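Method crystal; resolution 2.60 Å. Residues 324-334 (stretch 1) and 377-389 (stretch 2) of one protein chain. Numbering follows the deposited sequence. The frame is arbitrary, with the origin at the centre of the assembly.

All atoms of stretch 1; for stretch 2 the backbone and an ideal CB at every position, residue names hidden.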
ATOM      1  N   SER A 324     -10.988 -18.574  -1.884  1.00 47.59           N
ATOM      2  CA  SER A 324     -10.108 -18.566  -3.044  1.00 41.62           C
ATOM      3  C   SER A 324      -8.715 -18.091  -2.654  1.00 45.22           C
ATOM      4  O   SER A 324      -8.564 -17.169  -1.854  1.00 48.46           O
ATOM      5  CB  SER A 324     -10.678 -17.678  -4.153  1.00 45.61           C
ATOM      6  OG  SER A 324     -11.894 -18.207  -4.652  1.00 60.98           O
ATOM      7  N   LEU A 325      -7.697 -18.736  -3.215  1.00 39.87           N
ATOM      8  CA  LEU A 325      -6.318 -18.348  -2.954  1.00 38.84           C
ATOM      9  C   LEU A 325      -5.958 -17.090  -3.734  1.00 44.36           C
ATOM     10  O   LEU A 325      -5.968 -17.088  -4.966  1.00 43.11           O
ATOM     11  CB  LEU A 325      -5.363 -19.485  -3.316  1.00 43.60           C
ATOM     12  CG  LEU A 325      -3.869 -19.185  -3.178  1.00 40.90           C
ATOM     13  CD1 LEU A 325      -3.517 -18.856  -1.736  1.00 39.99           C
ATOM     14  CD2 LEU A 325      -3.043 -20.355  -3.684  1.00 34.52           C
ATOM     15  N   VAL A 326      -5.646 -16.020  -3.011  1.00 43.45           N
ATOM     16  CA  VAL A 326      -5.283 -14.757  -3.640  1.00 40.57           C
ATOM     17  C   VAL A 326      -3.818 -14.755  -4.061  1.00 43.63           C
ATOM     18  O   VAL A 326      -3.498 -14.502  -5.223  1.00 52.25           O
ATOM     19  CB  VAL A 326      -5.536 -13.563  -2.700  1.00 39.18           C
ATOM     20  CG1 VAL A 326      -5.026 -12.278  -3.329  1.00 41.84           C
ATOM     21  CG2 VAL A 326      -7.016 -13.451  -2.374  1.00 38.73           C
ATOM     22  N   GLY A 327      -2.932 -15.042  -3.115  1.00 45.44           N
ATOM     23  CA  GLY A 327      -1.508 -15.047  -3.393  1.00 43.08           C
ATOM     24  C   GLY A 327      -0.672 -15.613  -2.262  1.00 41.53           C
ATOM     25  O   GLY A 327      -1.204 -16.138  -1.284  1.00 45.27           O
ATOM     26  N   THR A 328       0.646 -15.498  -2.399  1.00 44.65           N
ATOM     27  CA  THR A 328       1.568 -16.051  -1.415  1.00 39.04           C
ATOM     28  C   THR A 328       2.833 -15.207  -1.279  1.00 44.51           C
ATOM     29  O   THR A 328       3.489 -14.892  -2.272  1.00 43.37           O
ATOM     30  CB  THR A 328       1.976 -17.493  -1.780  1.00 39.70           C
ATOM     31  OG1 THR A 328       0.808 -18.318  -1.876  1.00 53.27           O
ATOM     32  CG2 THR A 328       2.913 -18.068  -0.729  1.00 41.78           C
ATOM     33  N   VAL A 329       3.168 -14.839  -0.046  1.00 41.37           N
ATOM     34  CA  VAL A 329       4.454 -14.216   0.237  1.00 36.28           C
ATOM     35  C   VAL A 329       5.513 -15.308   0.327  1.00 37.59           C
ATOM     36  O   VAL A 329       5.450 -16.173   1.201  1.00 42.35           O
ATOM     37  CB  VAL A 329       4.430 -13.399   1.541  1.00 38.26           C
ATOM     38  CG1 VAL A 329       5.832 -12.923   1.896  1.00 37.47           C
ATOM     39  CG2 VAL A 329       3.478 -12.223   1.410  1.00 33.40           C
ATOM     40  N   VAL A 330       6.483 -15.268  -0.581  1.00 39.03           N
ATOM     41  CA  VAL A 330       7.445 -16.355  -0.716  1.00 32.17           C
ATOM     42  C   VAL A 330       8.863 -15.942  -0.329  1.00 35.56           C
ATOM     43  O   VAL A 330       9.360 -14.904  -0.766  1.00 46.90           O
ATOM     44  CB  VAL A 330       7.461 -16.893  -2.161  1.00 29.72           C
ATOM     45  CG1 VAL A 330       8.452 -18.036  -2.295  1.00 35.75           C
ATOM     46  CG2 VAL A 330       6.067 -17.340  -2.574  1.00 36.88           C
ATOM     47  N   ASN A 331       9.508 -16.763   0.493  1.00 38.32           N
ATOM     48  CA  ASN A 331      10.901 -16.542   0.862  1.00 38.39           C
ATOM     49  C   ASN A 331      11.839 -17.190  -0.147  1.00 42.30           C
ATOM     50  O   ASN A 331      11.702 -18.371  -0.463  1.00 40.50           O
ATOM     51  CB  ASN A 331      11.183 -17.082   2.265  1.00 37.32           C
ATOM     52  CG  ASN A 331      12.587 -16.763   2.743  1.00 36.18           C
ATOM     53  OD1 ASN A 331      12.833 -15.700   3.312  1.00 48.85           O
ATOM     54  ND2 ASN A 331      13.515 -17.687   2.517  1.00 44.15           N
ATOM     55  N   VAL A 332      12.790 -16.412  -0.654  1.00 47.62           N
ATOM     56  CA  VAL A 332      13.745 -16.909  -1.638  1.00 37.97           C
ATOM     57  C   VAL A 332      15.170 -16.852  -1.100  1.00 42.47           C
ATOM     58  O   VAL A 332      15.689 -15.775  -0.807  1.00 51.65           O
ATOM     59  CB  VAL A 332      13.668 -16.109  -2.951  1.00 36.99           C
ATOM     60  CG1 VAL A 332      14.742 -16.578  -3.919  1.00 39.32           C
ATOM     61  CG2 VAL A 332      12.285 -16.239  -3.573  1.00 35.76           C
ATOM     62  N   GLU A 333      15.798 -18.017  -0.975  1.00 48.02           N
ATOM     63  CA  GLU A 333      17.157 -18.104  -0.450  1.00 56.53           C
ATOM     64  C   GLU A 333      18.198 -18.103  -1.565  1.00 53.92           C
ATOM     65  O   GLU A 333      17.961 -18.630  -2.652  1.00 54.55           O
ATOM     66  CB  GLU A 333      17.322 -19.361   0.406  1.00 54.90           C
ATOM     67  CG  GLU A 333      16.421 -19.417   1.627  1.00 61.37           C
ATOM     68  CD  GLU A 333      16.640 -20.670   2.452  1.00 85.57           C
ATOM     69  OE1 GLU A 333      17.550 -21.454   2.113  1.00 81.92           O
ATOM     70  OE2 GLU A 333      15.900 -20.873   3.439  1.00 84.23           O
ATOM     71  N   THR A 334      19.351 -17.504  -1.287  1.00 77.49           N
ATOM     72  CA  THR A 334      20.478 -17.529  -2.212  1.00 82.34           C
ATOM     73  C   THR A 334      21.646 -18.245  -1.542  1.00 96.81           C
ATOM     74  O   THR A 334      21.974 -17.954  -0.394  1.00 94.38           O
ATOM     75  CB  THR A 334      20.902 -16.110  -2.633  1.00 80.37           C
ATOM     76  OG1 THR A 334      19.771 -15.412  -3.171  1.00 81.76           O
ATOM     77  CG2 THR A 334      22.004 -16.168  -3.680  1.00103.69           C
ATOM     78  N   UNK A 377       3.345 -20.954  -9.824  1.00 43.34           N
ATOM     79  CA  UNK A 377       2.895 -20.198  -8.661  1.00 48.11           C
ATOM     80  C   UNK A 377       2.604 -21.117  -7.479  1.00 48.69           C
ATOM     81  O   UNK A 377       2.682 -20.699  -6.323  1.00 46.85           O
ATOM     82  CB  UNK A 377       1.649 -19.382  -9.010  1.00 48.11           C
ATOM     83  N   UNK A 378       2.268 -22.368  -7.775  1.00 43.81           N
ATOM     84  CA  UNK A 378       1.943 -23.339  -6.737  1.00 39.02           C
ATOM     85  C   UNK A 378       3.033 -24.398  -6.603  1.00 42.21           C
ATOM     86  O   UNK A 378       2.811 -25.460  -6.022  1.00 46.98           O
ATOM     87  CB  UNK A 378       0.599 -24.005  -7.038  1.00 39.02           C
ATOM     88  N   UNK A 379       4.209 -24.103  -7.148  1.00 42.08           N
ATOM     89  CA  UNK A 379       5.358 -24.993  -7.019  1.00 42.11           C
ATOM     90  C   UNK A 379       6.364 -24.409  -6.036  1.00 44.86           C
ATOM     91  O   UNK A 379       6.723 -23.235  -6.127  1.00 45.91           O
ATOM     92  CB  UNK A 379       6.016 -25.230  -8.380  1.00 42.11           C
ATOM     93  N   UNK A 380       6.816 -25.230  -5.094  1.00 41.53           N
ATOM     94  CA  UNK A 380       7.781 -24.782  -4.098  1.00 40.22           C
ATOM     95  C   UNK A 380       8.999 -25.701  -4.058  1.00 37.29           C
ATOM     96  O   UNK A 380       8.911 -26.884  -4.387  1.00 36.52           O
ATOM     97  CB  UNK A 380       7.126 -24.715  -2.717  1.00 40.22           C
ATOM     98  N   UNK A 381      10.137 -25.142  -3.661  1.00 40.17           N
ATOM     99  CA  UNK A 381      11.398 -25.869  -3.661  1.00 38.14           C
ATOM    100  C   UNK A 381      12.026 -25.867  -2.272  1.00 44.04           C
ATOM    101  O   UNK A 381      12.235 -24.811  -1.679  1.00 44.49           O
ATOM    102  CB  UNK A 381      12.364 -25.262  -4.680  1.00 38.14           C
ATOM    103  N   UNK A 382      12.335 -27.056  -1.762  1.00 40.31           N
ATOM    104  CA  UNK A 382      12.877 -27.202  -0.413  1.00 39.76           C
ATOM    105  C   UNK A 382      14.257 -26.565  -0.263  1.00 47.14           C
ATOM    106  O   UNK A 382      14.735 -26.358   0.851  1.00 50.75           O
ATOM    107  CB  UNK A 382      12.953 -28.684  -0.042  1.00 39.76           C
ATOM    108  N   UNK A 383      14.888 -26.257  -1.390  1.00 48.35           N
ATOM    109  CA  UNK A 383      16.245 -25.725  -1.386  1.00 38.13           C
ATOM    110  C   UNK A 383      16.280 -24.207  -1.236  1.00 46.00           C
ATOM    111  O   UNK A 383      17.179 -23.667  -0.592  1.00 45.50           O
ATOM    112  CB  UNK A 383      16.965 -26.131  -2.674  1.00 38.13           C
ATOM    113  N   UNK A 384      15.302 -23.518  -1.821  1.00 41.94           N
ATOM    114  CA  UNK A 384      15.338 -22.058  -1.841  1.00 39.84           C
ATOM    115  C   UNK A 384      13.967 -21.373  -1.868  1.00 39.54           C
ATOM    116  O   UNK A 384      13.854 -20.206  -1.491  1.00 45.81           O
ATOM    117  CB  UNK A 384      16.142 -21.600  -3.060  1.00 39.84           C
ATOM    118  N   UNK A 385      12.929 -22.079  -2.307  1.00 41.89           N
ATOM    119  CA  UNK A 385      11.616 -21.449  -2.443  1.00 35.88           C
ATOM    120  C   UNK A 385      10.580 -22.006  -1.470  1.00 44.91           C
ATOM    121  O   UNK A 385      10.064 -23.107  -1.662  1.00 41.89           O
ATOM    122  CB  UNK A 385      11.109 -21.619  -3.876  1.00 35.88           C
ATOM    123  N   UNK A 386      10.266 -21.226  -0.439  1.00 43.22           N
ATOM    124  CA  UNK A 386       9.300 -21.636   0.575  1.00 38.29           C
ATOM    125  C   UNK A 386       8.307 -20.521   0.908  1.00 41.62           C
ATOM    126  O   UNK A 386       8.690 -19.360   1.040  1.00 40.70           O
ATOM    127  CB  UNK A 386      10.032 -22.076   1.845  1.00 38.29           C
ATOM    128  N   UNK A 387       7.022 -20.880   1.050  1.00 39.18           N
ATOM    129  CA  UNK A 387       5.963 -19.917   1.367  1.00 41.52           C
ATOM    130  C   UNK A 387       6.011 -19.455   2.821  1.00 38.81           C
ATOM    131  O   UNK A 387       6.316 -20.247   3.711  1.00 37.53           O
ATOM    132  CB  UNK A 387       4.593 -20.531   1.070  1.00 41.52           C
ATOM    133  N   UNK A 388       5.711 -18.180   3.051  1.00 34.27           N
ATOM    134  CA  UNK A 388       5.728 -17.622   4.397  1.00 31.52           C
ATOM    135  C   UNK A 388       4.325 -17.220   4.836  1.00 41.19           C
ATOM    136  O   UNK A 388       3.854 -17.631   5.896  1.00 44.66           O
ATOM    137  CB  UNK A 388       6.669 -16.417   4.464  1.00 31.52           C
ATOM    138  N   UNK A 389       3.663 -16.413   4.014  1.00 38.64           N
ATOM    139  CA  UNK A 389       2.295 -15.992   4.289  1.00 35.33           C
ATOM    140  C   UNK A 389       1.373 -16.396   3.143  1.00 39.40           C
ATOM    141  O   UNK A 389       1.668 -16.134   1.976  1.00 44.51           O
ATOM    142  CB  UNK A 389       2.233 -14.480   4.516  1.00 35.33           C
TER

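Position 377 still has helical backbone angles, and its CB has nothing of stretch 1 within 5.5 Å, so almost any residue would do; it is Ala-377, whose carbonyl O accepts from a water lying 3.2 Å from Thr-328 OG1. At 378 the CB again points sideways, but a long apolar chain could reach the isobutyl group of Leu-325. Leu-378 does so, its CD2 3.7 Å from Leu-325 CD2. Position 379 is out of reach, leaving the choice open: Thr-379.

The CB of 380 also points sideways, with the methyls of Thr-328 and Val-330 lying beyond it. A large apolar or aromatic side chain could span the gap. Phe-380 does, with Val-330 CG2 at its ring edge, 4.3 Å from CE1.

Position 381 opens a turn out of reach of stretch 1, where a small or polar residue suits; it is Asn-381. Position 382 is likewise out of reach, so a small residue serves as well as any: Ala-382. At 383 the CB points away from stretch 1, and again little is asked of the side chain. The residue is Ala-383, whose N donates to Asn-381 OD1 at 2.8 Å, bracing the turn.

At 384 the carbonyl takes the N-H of Glu-333 (N to O, 3.0 Å), and phi is -151°. The CB lies beside Glu-333 O, with Val-332 not far off, so a broad apolar group could cover the strand there. The residue is Trp-384, whose CE3 comes 3.8 Å from Val-332 CG1.

Position 385 pairs with Val-332, its CB on the face that also carries Val-330. A flexible chain with an apolar stem fits, whatever its tip. Lys-385 is extended, all four chi angles t: CG lies 3.6 Å from Val-330 CG1, while NZ donates to Thr-379 O at 2.8 Å.

At 386 the backbone exchanges two hydrogen bonds with Asn-331, N to O 3.2 Å and O to N 2.8 Å, leaving the side chain free of that task; many types would fit. It is Met-386, modelled as selenomethionine, its end leading away.

Position 387 is a non-hydrogen-bonded partner of Val-330, so its nitrogen owes stretch 1 no proton. With phi at -74°, proline is permitted, but the CB sits close to Thr-328 CG2, favouring a compact group. Pro-387 packs its CB 3.7 Å from that methyl.

A bulge follows: the N of 388 donates to Val-329 O at 2.7 Å, and the N of 389 adds a weak bond to the same oxygen at 3.3 Å. Proline is therefore unsuited to either place. Branched apolar residues suit both: Val-388 sets CG2 3.6 Å from Asn-331 CB, and Val-389 meets Val-329, CB to CB 3.9 Å, while its O accepts from Val-329 N at 2.8 Å.

Stretch 2 (377-389) ALTFNAAWKMPVV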
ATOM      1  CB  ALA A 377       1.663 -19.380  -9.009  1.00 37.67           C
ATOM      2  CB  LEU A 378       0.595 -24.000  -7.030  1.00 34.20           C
ATOM      3  CG  LEU A 378      -0.602 -23.050  -7.115  1.00 41.82           C
ATOM      4  CD1 LEU A 378      -1.887 -23.817  -7.388  1.00 34.41           C
ATOM      5  CD2 LEU A 378      -0.724 -22.224  -5.844  1.00 43.08           C
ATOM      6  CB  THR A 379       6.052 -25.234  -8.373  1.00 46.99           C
ATOM      7  OG1 THR A 379       5.102 -25.747  -9.316  1.00 55.53           O
ATOM      8  CG2 THR A 379       7.194 -26.229  -8.220  1.00 39.47           C
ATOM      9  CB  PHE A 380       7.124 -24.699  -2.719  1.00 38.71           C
ATOM     10  CG  PHE A 380       5.956 -23.755  -2.665  1.00 44.57           C
ATOM     11  CD1 PHE A 380       6.157 -22.386  -2.612  1.00 43.52           C
ATOM     12  CD2 PHE A 380       4.655 -24.236  -2.672  1.00 46.47           C
ATOM     13  CE1 PHE A 380       5.086 -21.513  -2.565  1.00 39.88           C
ATOM     14  CE2 PHE A 380       3.579 -23.368  -2.624  1.00 45.89           C
ATOM     15  CZ  PHE A 380       3.795 -22.005  -2.571  1.00 43.38           C
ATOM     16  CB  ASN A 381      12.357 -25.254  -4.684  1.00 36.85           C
ATOM     17  CG  ASN A 381      13.536 -26.157  -5.005  1.00 39.50           C
ATOM     18  OD1 ASN A 381      14.179 -26.706  -4.110  1.00 44.76           O
ATOM     19  ND2 ASN A 381      13.825 -26.311  -6.290  1.00 46.76           N
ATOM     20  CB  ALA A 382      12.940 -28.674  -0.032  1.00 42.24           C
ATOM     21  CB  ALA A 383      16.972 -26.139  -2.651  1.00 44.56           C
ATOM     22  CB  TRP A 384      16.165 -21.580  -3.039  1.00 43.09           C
ATOM     23  CG  TRP A 384      15.637 -22.026  -4.372  1.00 37.50           C
ATOM     24  CD1 TRP A 384      15.932 -23.186  -5.027  1.00 39.03           C
ATOM     25  CD2 TRP A 384      14.728 -21.309  -5.217  1.00 37.74           C
ATOM     26  NE1 TRP A 384      15.260 -23.239  -6.226  1.00 40.08           N
ATOM     27  CE2 TRP A 384      14.513 -22.098  -6.365  1.00 40.14           C
ATOM     28  CE3 TRP A 384      14.072 -20.079  -5.113  1.00 32.66           C
ATOM     29  CZ2 TRP A 384      13.672 -21.696  -7.400  1.00 40.67           C
ATOM     30  CZ3 TRP A 384      13.239 -19.682  -6.141  1.00 36.54           C
ATOM     31  CH2 TRP A 384      13.045 -20.488  -7.270  1.00 42.34           C
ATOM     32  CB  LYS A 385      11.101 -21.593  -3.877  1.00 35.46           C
ATOM     33  CG  LYS A 385       9.889 -20.725  -4.171  1.00 32.02           C
ATOM     34  CD  LYS A 385       9.288 -21.023  -5.530  1.00 30.44           C
ATOM     35  CE  LYS A 385       8.031 -20.206  -5.759  1.00 33.86           C
ATOM     36  NZ  LYS A 385       7.319 -20.628  -6.994  1.00 43.07           N
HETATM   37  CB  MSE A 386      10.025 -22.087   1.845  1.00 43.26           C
HETATM   38  CG  MSE A 386      10.584 -23.498   1.772  1.00 48.21           C
HETATM   39 SE   MSE A 386       9.169 -24.840   1.838  1.00 57.45          SE
HETATM   40  CE  MSE A 386       9.570 -25.811   0.199  1.00 40.03           C
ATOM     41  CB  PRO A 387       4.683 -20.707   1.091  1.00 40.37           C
ATOM     42  CG  PRO A 387       5.066 -22.118   1.361  1.00 39.22           C
ATOM     43  CD  PRO A 387       6.495 -22.250   0.912  1.00 42.28           C
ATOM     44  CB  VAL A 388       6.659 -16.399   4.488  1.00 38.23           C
ATOM     45  CG1 VAL A 388       6.640 -15.821   5.893  1.00 38.93           C
ATOM     46  CG2 VAL A 388       8.072 -16.782   4.086  1.00 35.31           C
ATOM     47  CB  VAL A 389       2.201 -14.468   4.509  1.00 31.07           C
ATOM     48  CG1 VAL A 389       0.779 -14.073   4.883  1.00 26.45           C
ATOM     49  CG2 VAL A 389       3.180 -14.023   5.583  1.00 34.29           C
TER
HETATM   50  O   HOH W   1       1.127 -18.586  -5.010  1.00 46.72           O
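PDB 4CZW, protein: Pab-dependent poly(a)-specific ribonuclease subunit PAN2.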